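Local atomic coordinates of possible translation initiation inhibitor (Rhodopseudomonas palustris, PDB entry 3LME), a protein that is of unknown function but belongs to the YjgF-like (endoribonuclease L-PSP) family of small alpha/beta proteins, here assembled as a trimer. Residues A[76-81]-A[106-111]. The protein carries 1 engineered substitution. Residues are numbered along the deposited sequence; the frame is centred on the assembly and turned at random.
Sequences LTVFVT and RTVLQV. With SO4 (sulfate ion), chain N.
V78 and L109 sit in the middle of a parallel strand pair that belongs to a beta-alpha-beta unit of the YjgF-like fold. Strand 73-80 leads into helix 83-98, and the chain returns as strand 106-110, the outermost strand of the sheet within this chain. The two strands run at 15° to one another. V78 is gripped at both backbone ends: its N donates to T107 O at 2.8 Å, and its O accepts from L109 N at 3.0 Å. T107 N to L76 O and V80 N to L109 O continue the ladder. A weak bond from V111 N to V80 O closes it, bent to 126° at the hydrogen.

The face of T77, F79, T107 and L109 is buried, and neighbouring subunits close it: L109 lies on F79 of the second subunit, and F79 on L109 of the third. T77 and T107 stand side by side. T77 CG2, anti to its backbone N, meets T107 CG2 at 3.5 Å. The next pair, F79 and L109, also point the same way. L109 CD1 meets the ring obliquely at F79 CE1, 3.4 Å away.

On the other face, L76 touches helices 83-98 and 48-64, V78 touches helix 48-64, and V108 packs on helix 83-98. Contact across the pair is looser here, with V78 CB 4.2 Å from V108 CG2. The partly exposed side chains lie toward the two ends, where R106 leads away to Q94, N91 and a sulfate, and Q110 OE1 accepts from V83 N. On the edge of strand 106-110 turned away from strand 73-80, the second subunit makes backbone bonds to R106 and Q110, and V108 N donates to O1 of another sulfate at 2.6 Å.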
# COMPACT_ATOMS: atom_id res chain seq x y z
N LEU A 76 -7.98 -3.30 0.59
CA LEU A 76 -8.41 -2.16 -0.19
C LEU A 76 -7.79 -0.91 0.39
O LEU A 76 -7.94 -0.65 1.58
CB LEU A 76 -9.93 -2.06 -0.16
CG LEU A 76 -10.75 -3.22 -0.74
CD1 LEU A 76 -12.21 -2.90 -0.65
CD2 LEU A 76 -10.38 -3.45 -2.19
N THR A 77 -7.07 -0.14 -0.42
CA THR A 77 -6.57 1.15 0.06
C THR A 77 -7.26 2.25 -0.74
O THR A 77 -7.00 2.43 -1.92
CB THR A 77 -5.01 1.24 0.00
OG1 THR A 77 -4.44 -0.01 0.44
CG2 THR A 77 -4.48 2.37 0.90
N VAL A 78 -8.19 2.93 -0.10
CA VAL A 78 -8.91 4.00 -0.77
C VAL A 78 -8.26 5.34 -0.43
O VAL A 78 -8.15 5.71 0.75
CB VAL A 78 -10.38 4.03 -0.39
CG1 VAL A 78 -11.20 4.81 -1.42
CG2 VAL A 78 -10.91 2.64 -0.29
N PHE A 79 -7.78 6.03 -1.46
CA PHE A 79 -7.32 7.40 -1.33
C PHE A 79 -8.41 8.33 -1.86
O PHE A 79 -8.88 8.19 -2.99
CB PHE A 79 -6.03 7.61 -2.11
CG PHE A 79 -5.01 6.53 -1.88
CD1 PHE A 79 -4.05 6.67 -0.88
CD2 PHE A 79 -5.00 5.39 -2.66
CE1 PHE A 79 -3.10 5.68 -0.65
CE2 PHE A 79 -4.03 4.38 -2.45
CZ PHE A 79 -3.09 4.54 -1.44
N VAL A 80 -8.82 9.27 -1.03
CA VAL A 80 -9.80 10.24 -1.42
C VAL A 80 -9.29 11.66 -1.12
O VAL A 80 -8.23 11.87 -0.52
CB VAL A 80 -11.16 10.01 -0.71
CG1 VAL A 80 -11.57 8.56 -0.79
CG2 VAL A 80 -11.11 10.47 0.73
N THR A 81 -10.10 12.62 -1.53
CA THR A 81 -9.72 13.99 -1.62
C THR A 81 -10.27 14.80 -0.45
O THR A 81 -9.74 15.88 -0.13
CB THR A 81 -10.16 14.50 -3.01
OG1 THR A 81 -8.97 14.72 -3.76
CG2 THR A 81 -11.03 15.79 -2.96
N ARG A 106 -9.44 -2.76 5.08
CA ARG A 106 -9.57 -1.54 4.33
C ARG A 106 -8.85 -0.41 5.02
O ARG A 106 -8.86 -0.33 6.22
CB ARG A 106 -11.07 -1.20 4.22
CG ARG A 106 -11.37 0.18 3.74
CD ARG A 106 -12.85 0.47 3.77
NE ARG A 106 -13.28 1.19 4.95
CZ ARG A 106 -14.45 1.82 5.02
NH1 ARG A 106 -14.80 2.46 6.13
NH2 ARG A 106 -15.26 1.81 3.97
N THR A 107 -8.26 0.49 4.25
CA THR A 107 -7.72 1.71 4.80
C THR A 107 -8.11 2.92 3.93
O THR A 107 -7.92 2.87 2.73
CB THR A 107 -6.19 1.57 5.07
OG1 THR A 107 -5.63 2.86 5.29
CG2 THR A 107 -5.49 0.93 3.91
N VAL A 108 -8.70 3.95 4.54
CA VAL A 108 -9.16 5.17 3.83
C VAL A 108 -8.36 6.41 4.26
O VAL A 108 -8.47 6.87 5.39
CB VAL A 108 -10.71 5.46 4.07
CG1 VAL A 108 -11.15 6.72 3.36
CG2 VAL A 108 -11.61 4.30 3.62
N LEU A 109 -7.57 6.99 3.35
CA LEU A 109 -6.80 8.21 3.70
C LEU A 109 -7.17 9.39 2.83
O LEU A 109 -7.55 9.20 1.68
CB LEU A 109 -5.30 8.00 3.55
CG LEU A 109 -4.85 6.56 3.69
CD1 LEU A 109 -3.87 6.30 2.60
CD2 LEU A 109 -4.25 6.30 5.05
N GLN A 110 -7.05 10.59 3.38
CA GLN A 110 -7.16 11.80 2.58
C GLN A 110 -5.82 12.10 1.94
O GLN A 110 -4.77 11.79 2.49
CB GLN A 110 -7.61 12.98 3.42
CG GLN A 110 -8.10 14.16 2.63
CD GLN A 110 -8.66 15.24 3.53
OE1 GLN A 110 -9.64 15.02 4.26
NE2 GLN A 110 -8.02 16.43 3.51
N VAL A 111 -5.85 12.72 0.78
CA VAL A 111 -4.64 12.93 0.01
C VAL A 111 -4.88 14.23 -0.79
O VAL A 111 -6.02 14.61 -0.99
CB VAL A 111 -4.38 11.65 -0.81
CG1 VAL A 111 -4.62 11.83 -2.29
CG2 VAL A 111 -3.00 11.12 -0.52
S SO4 N . -10.03 4.21 8.07
O1 SO4 N . -8.94 4.30 7.11
O2 SO4 N . -10.33 2.78 8.35
O3 SO4 N . -9.68 4.92 9.29
O4 SO4 N . -11.23 4.85 7.53